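Local coordinates for avidin-related protein 4/5 (Gallus gallus, PDB 2OF8) that probably binds biotin and its derivatives with high affinity as a tetramer of avidin-type beta barrels, and here holds a biotin nitroanilide, at residues N43-P48 with W68-S73; S73-T78 with W95-S100. The protein carries 2 engineered substitutions. All coordinates share one frame; numbering follows the deposited sequence. Where two conformers were deposited one is given.

Contact 1 of 2, residues N43-P48 with W68-S73; sequences NITLSP and WNFSES. With BNI (5-(2-oxo-hexahydro-thieno[3,4-D]imidazol-6-yl)-pentanoic acid (4-nitro-phenyl)-amide), chain C.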
# COMPACT_ATOMS: atom_id res chain seq x y z
N ASN A 43 14.05 2.04 22.43
CA ASN A 43 13.01 2.91 22.98
C ASN A 43 11.63 2.26 23.11
O ASN A 43 10.71 2.90 23.61
CB ASN A 43 12.86 4.16 22.10
CG ASN A 43 14.06 5.08 22.15
OD1 ASN A 43 14.87 5.02 23.08
ND2 ASN A 43 14.19 5.94 21.15
N ILE A 44 11.47 1.02 22.66
CA ILE A 44 10.13 0.45 22.57
C ILE A 44 9.47 0.34 23.94
O ILE A 44 10.07 -0.14 24.90
CB ILE A 44 10.15 -0.94 21.91
CG1 ILE A 44 10.52 -0.83 20.43
CG2 ILE A 44 8.79 -1.62 22.04
CD1 ILE A 44 10.96 -2.13 19.79
N THR A 45 8.22 0.80 24.01
CA THR A 45 7.37 0.61 25.18
C THR A 45 6.00 0.13 24.72
O THR A 45 5.57 0.37 23.58
CB THR A 45 7.20 1.91 25.98
OG1 THR A 45 6.62 2.92 25.13
CG2 THR A 45 8.55 2.44 26.47
N LEU A 46 5.31 -0.55 25.62
CA LEU A 46 3.95 -1.01 25.39
C LEU A 46 3.08 0.18 24.98
O LEU A 46 3.14 1.23 25.61
CB LEU A 46 3.41 -1.64 26.67
CG LEU A 46 2.09 -2.40 26.55
CD1 LEU A 46 2.23 -3.63 25.66
CD2 LEU A 46 1.56 -2.77 27.92
N SER A 47 2.28 0.01 23.94
CA SER A 47 1.53 1.10 23.35
C SER A 47 0.06 0.73 23.18
O SER A 47 -0.27 -0.41 22.93
CB SER A 47 2.15 1.45 22.00
OG SER A 47 3.47 1.96 22.17
N PRO A 48 -0.82 1.71 23.33
CA PRO A 48 -2.26 1.46 23.22
C PRO A 48 -2.75 1.35 21.79
O PRO A 48 -2.22 1.98 20.88
CB PRO A 48 -2.87 2.68 23.89
CG PRO A 48 -1.91 3.76 23.59
CD PRO A 48 -0.55 3.12 23.67
N TRP A 68 1.92 4.76 19.04
CA TRP A 68 3.20 4.38 19.65
C TRP A 68 3.53 5.39 20.75
O TRP A 68 3.49 6.59 20.53
CB TRP A 68 4.31 4.32 18.60
CG TRP A 68 3.95 3.37 17.50
CD1 TRP A 68 3.62 3.70 16.23
CD2 TRP A 68 3.79 1.94 17.61
NE1 TRP A 68 3.30 2.57 15.51
CE2 TRP A 68 3.39 1.48 16.34
CE3 TRP A 68 3.98 1.01 18.63
CZ2 TRP A 68 3.16 0.14 16.07
CZ3 TRP A 68 3.75 -0.34 18.36
CH2 TRP A 68 3.35 -0.76 17.09
N ASN A 69 3.86 4.89 21.94
CA ASN A 69 4.10 5.77 23.08
C ASN A 69 5.54 6.26 23.16
O ASN A 69 5.88 7.00 24.07
CB ASN A 69 3.73 5.06 24.39
CG ASN A 69 2.26 5.18 24.74
OD1 ASN A 69 1.47 5.80 24.02
ND2 ASN A 69 1.89 4.59 25.86
N PHE A 70 6.36 5.83 22.21
CA PHE A 70 7.80 6.11 22.19
C PHE A 70 8.24 6.76 20.88
O PHE A 70 9.44 6.93 20.66
CB PHE A 70 8.58 4.81 22.43
CG PHE A 70 8.29 3.74 21.42
CD1 PHE A 70 7.22 2.87 21.59
CD2 PHE A 70 9.06 3.62 20.27
CE1 PHE A 70 6.94 1.90 20.65
CE2 PHE A 70 8.77 2.65 19.32
CZ PHE A 70 7.71 1.79 19.52
N SER A 71 7.28 7.09 20.03
CA SER A 71 7.55 7.62 18.70
C SER A 71 6.44 8.62 18.36
O SER A 71 5.36 8.57 18.93
CB SER A 71 7.53 6.46 17.69
OG SER A 71 7.68 6.86 16.34
N GLU A 72 6.70 9.51 17.40
CA GLU A 72 5.66 10.38 16.86
C GLU A 72 4.87 9.74 15.73
O GLU A 72 3.94 10.36 15.20
CB GLU A 72 6.28 11.70 16.38
CG GLU A 72 6.87 12.55 17.50
CD GLU A 72 5.86 12.82 18.58
OE1 GLU A 72 4.73 13.25 18.26
OE2 GLU A 72 6.18 12.56 19.76
N SER A 73 5.23 8.51 15.36
CA SER A 73 4.57 7.77 14.30
C SER A 73 3.29 7.07 14.80
O SER A 73 3.06 6.95 16.00
CB SER A 73 5.55 6.75 13.68
OG SER A 73 5.91 5.73 14.59
C1 BNI C . 8.29 2.83 14.60
C10 BNI C . 7.20 2.50 15.64
C9 BNI C . 6.95 1.00 15.75
C8 BNI C . 6.40 0.43 14.45
C7 BNI C . 6.38 -1.09 14.47
C2 BNI C . 5.83 -1.67 13.12
C6 BNI C . 4.08 -2.55 11.51
C4 BNI C . 6.06 -3.19 12.92
C5 BNI C . 5.03 -3.68 11.89
C3 BNI C . 4.83 -4.91 13.83
O2 BNI C . 9.31 2.15 14.50
O3 BNI C . 4.41 -5.78 14.64
N1 BNI C . 4.37 -4.76 12.58
N2 BNI C . 5.78 -4.02 14.08
S1 BNI C . 4.01 -1.50 12.99
N17 BNI C . 8.09 3.84 13.75
C18 BNI C . 8.88 4.39 12.78
C20 BNI C . 9.05 5.80 12.67
C21 BNI C . 9.88 6.35 11.63
C22 BNI C . 10.56 5.46 10.70
C23 BNI C . 10.41 4.04 10.81
C24 BNI C . 9.58 3.50 11.84
N25 BNI C . 11.44 6.06 9.62
O26 BNI C . 11.57 7.25 9.52
O27 BNI C . 12.02 5.37 8.84
O HOH W 1 11.84 6.16 19.10
O HOH W 2 3.91 3.01 27.47

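Contact 2 of 2, residues S73-T78 with W95-S100; sequences STTVFT and WLLRSS. With BNI (5-(2-oxo-hexahydro-thieno[3,4-D]imidazol-6-yl)-pentanoic acid (4-nitro-phenyl)-amide), chain C.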
# COMPACT_ATOMS: atom_id res chain seq x y z
N SER A 73 5.23 8.51 15.36
CA SER A 73 4.57 7.77 14.30
C SER A 73 3.29 7.07 14.80
O SER A 73 3.06 6.95 16.00
CB SER A 73 5.55 6.75 13.68
OG SER A 73 5.91 5.73 14.59
N THR A 74 2.48 6.62 13.85
CA THR A 74 1.24 5.90 14.11
C THR A 74 1.14 4.75 13.11
O THR A 74 1.49 4.94 11.95
CB THR A 74 0.03 6.84 13.91
OG1 THR A 74 0.09 7.91 14.87
CG2 THR A 74 -1.28 6.11 14.16
N THR A 75 0.65 3.59 13.53
CA THR A 75 0.33 2.52 12.59
C THR A 75 -1.15 2.21 12.61
O THR A 75 -1.77 2.19 13.67
CB THR A 75 1.13 1.25 12.91
OG1 THR A 75 2.51 1.59 12.87
CG2 THR A 75 0.90 0.15 11.86
N VAL A 76 -1.71 1.93 11.43
CA VAL A 76 -3.03 1.33 11.33
C VAL A 76 -2.91 -0.05 10.70
O VAL A 76 -2.10 -0.27 9.80
CB VAL A 76 -4.02 2.21 10.54
CG1 VAL A 76 -4.31 3.50 11.29
CG2 VAL A 76 -3.53 2.51 9.13
N PHE A 77 -3.72 -0.98 11.21
CA PHE A 77 -3.83 -2.34 10.72
C PHE A 77 -5.26 -2.58 10.29
O PHE A 77 -6.20 -2.17 10.98
CB PHE A 77 -3.53 -3.37 11.82
CG PHE A 77 -2.10 -3.43 12.27
CD1 PHE A 77 -1.59 -2.49 13.15
CD2 PHE A 77 -1.26 -4.46 11.86
CE1 PHE A 77 -0.28 -2.56 13.61
CE2 PHE A 77 0.06 -4.53 12.32
CZ PHE A 77 0.54 -3.58 13.19
N THR A 78 -5.46 -3.29 9.19
CA THR A 78 -6.78 -3.80 8.85
C THR A 78 -6.65 -5.22 8.34
O THR A 78 -5.62 -5.61 7.80
CB THR A 78 -7.47 -2.85 7.85
OG1 THR A 78 -8.85 -3.23 7.69
CG2 THR A 78 -6.84 -2.90 6.47
N TRP A 95 -0.89 -3.29 6.92
CA TRP A 95 -0.71 -2.10 7.74
C TRP A 95 -0.08 -0.97 6.97
O TRP A 95 0.60 -1.16 5.97
CB TRP A 95 0.10 -2.41 9.02
CG TRP A 95 1.43 -3.08 8.81
CD1 TRP A 95 1.72 -4.39 8.99
CD2 TRP A 95 2.67 -2.45 8.43
NE1 TRP A 95 3.05 -4.63 8.75
CE2 TRP A 95 3.66 -3.45 8.41
CE3 TRP A 95 3.05 -1.13 8.15
CZ2 TRP A 95 4.99 -3.18 8.10
CZ3 TRP A 95 4.37 -0.87 7.83
CH2 TRP A 95 5.32 -1.89 7.80
N LEU A 96 -0.36 0.24 7.48
CA LEU A 96 0.32 1.46 7.06
C LEU A 96 0.93 2.11 8.30
O LEU A 96 0.26 2.29 9.32
CB LEU A 96 -0.66 2.47 6.44
CG LEU A 96 -1.34 2.04 5.15
CD1 LEU A 96 -2.42 3.04 4.79
CD2 LEU A 96 -0.37 1.88 4.01
N LEU A 97 2.21 2.44 8.21
CA LEU A 97 2.96 3.10 9.27
C LEU A 97 3.27 4.52 8.80
O LEU A 97 4.01 4.72 7.82
CB LEU A 97 4.23 2.33 9.60
CG LEU A 97 5.29 2.96 10.51
CD1 LEU A 97 4.84 3.48 11.85
CD2 LEU A 97 6.41 1.96 10.74
N ARG A 98 2.67 5.50 9.48
CA ARG A 98 2.86 6.91 9.19
C ARG A 98 3.92 7.49 10.11
O ARG A 98 3.75 7.53 11.32
CB ARG A 98 1.56 7.67 9.41
CG ARG A 98 1.70 9.17 9.24
CD ARG A 98 1.96 9.58 7.83
NE ARG A 98 2.49 10.93 7.72
CZ ARG A 98 2.31 11.71 6.66
NH1 ARG A 98 1.53 11.34 5.66
NH2 ARG A 98 2.93 12.88 6.61
N SER A 99 5.01 7.96 9.51
CA SER A 99 6.02 8.72 10.22
C SER A 99 5.66 10.20 10.25
O SER A 99 4.92 10.70 9.41
CB SER A 99 7.38 8.55 9.57
OG SER A 99 7.82 7.21 9.66
N SER A 100 6.21 10.90 11.24
CA SER A 100 6.06 12.33 11.34
C SER A 100 7.17 13.00 10.55
O SER A 100 8.35 12.74 10.78
CB SER A 100 6.16 12.75 12.80
OG SER A 100 6.20 14.15 12.93
C1 BNI C . 8.29 2.83 14.60
C10 BNI C . 7.20 2.50 15.64
C9 BNI C . 6.95 1.00 15.75
C8 BNI C . 6.40 0.43 14.45
C7 BNI C . 6.38 -1.09 14.47
C2 BNI C . 5.83 -1.67 13.12
C6 BNI C . 4.08 -2.55 11.51
C4 BNI C . 6.06 -3.19 12.92
C5 BNI C . 5.03 -3.68 11.89
C3 BNI C . 4.83 -4.91 13.83
O2 BNI C . 9.31 2.15 14.50
O3 BNI C . 4.41 -5.78 14.64
N1 BNI C . 4.37 -4.76 12.58
N2 BNI C . 5.78 -4.02 14.08
S1 BNI C . 4.01 -1.50 12.99
N17 BNI C . 8.09 3.84 13.75
C18 BNI C . 8.88 4.39 12.78
C20 BNI C . 9.05 5.80 12.67
C21 BNI C . 9.88 6.35 11.63
C22 BNI C . 10.56 5.46 10.70
C23 BNI C . 10.41 4.04 10.81
C24 BNI C . 9.58 3.50 11.84
N25 BNI C . 11.44 6.06 9.62
O26 BNI C . 11.57 7.25 9.52
O27 BNI C . 12.02 5.37 8.84

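Contact 1 of 2, residues N43-P48 with W68-S73
I44 and F70 meet over a ring face. I44 CA sits above the centre of the F70 ring, 3.8 Å from its centroid, in a CH-pi contact only 6° off the ring normal. I44 CG1 runs beside the same ring and touches F70 CZ at 3.9 Å. F70 CG lies between the backbone N and the carbonyl carbon (chi1 58°). This turns the ring under the backbone of N43-T45, and F70 CD1 comes 3.3 Å from T45 N. W68 CB approaches the other face of the ring, toward its rim.

S47 OG is the polar centre. It accepts from N69 N at 3.0 Å, with an angle of 161° at the hydrogen. It also donates to T45 O at 3.0 Å, from above that carbonyl plane. Both loops thus fix its rotation. Two waters add bridges: one joins N43 ND2 to F70 O, the other joins L46 O to N69 ND2.

W68 carries the contact to the ligand. W68 CE3 lies 3.7 Å from S47 OG. One indole face takes the valeryl chain, with BNI C9 3.6 Å above the plane, while W68 NE1 bonds to T75 OG1. An alanine here would probably leave the ligand chain without this flat wall and T75 OG1 without its indole donor.

The start of strand 47-53 and the loop before it therefore meet the 68-73 loop through one direct hydrogen bond, aromatic packing and water bridges. The polar links are few and partly carried by water, while toward the ligand the contact offers an aromatic wall.

Contact 2 of 2, residues S73-T78 with W95-S100
T74 O accepts from R98 N at 2.8 Å and also has L97 CA close by, in a longer CA-H...O contact. R98 O takes T74 N in return. V76 and L96 exchange the same two bonds, with V76 N to L96 O at 2.9 Å. V76 O is approached by W95 CA as well.

These pairs join strands 74-83 and 89-98, an antiparallel hairpin of the avidin beta barrel. The short segments run at 168° to each other. T74, V76, L96 and R98 lie on one face of the sheet. V76 CG2 touches L96 CB there, and V76 packs on F77 of the second subunit, L96 on V113 of the third. R98 NE bonds to S99 O and its NH2 forms a salt bridge with D107.

T75, F77, W95 and L97 lie on the ligand face. L97 CD1 reaches T75 OG1 at 3.2 Å. T75 OG1 lies 3.4 Å from the ligand sulphur BNI S1 and is hydrogen-bonded to W68 NE1. In the conformer given, S73 OG accepts from BNI N17 at 3.0 Å, with 154° at the hydrogen, and is also hydrogen-bonded to S71 OG.

F77 and W95 run side by side, their planes at 54°. W95 CB lies over the F77 ring face, 4.0 Å from its centroid, and F77 CE2 touches W95 CD1 at 3.7 Å. W95 CG stands between the backbone N and the carbonyl carbon, which turns the indole toward the ligand. The bicyclic head of the ligand stands on the indole face through its BNI C6 corner, 3.2 Å above the ring centre.

In the fold
Contact 2 is buried in the barrel wall; contact 1 lies at the barrel's end, partly buried, with several exposed residues. Contact 2 pairs two neighbouring strands through regular backbone bonds. Contact 1 joins a loop and the start of strand 47-53 to another loop by one serine, an aromatic face and waters. S73 belongs to both: it ends the 68-73 loop and leads into strand 74-83. The two also meet directly, through the indole bond to T75 and E72 packing on S100. Both line the same BNI site, contact 1 mostly along the valeryl chain, contact 2 from the sulphur-bearing head along to the amide and nitrophenyl end. Both touch the second subunit, but contact 2 also reaches the third.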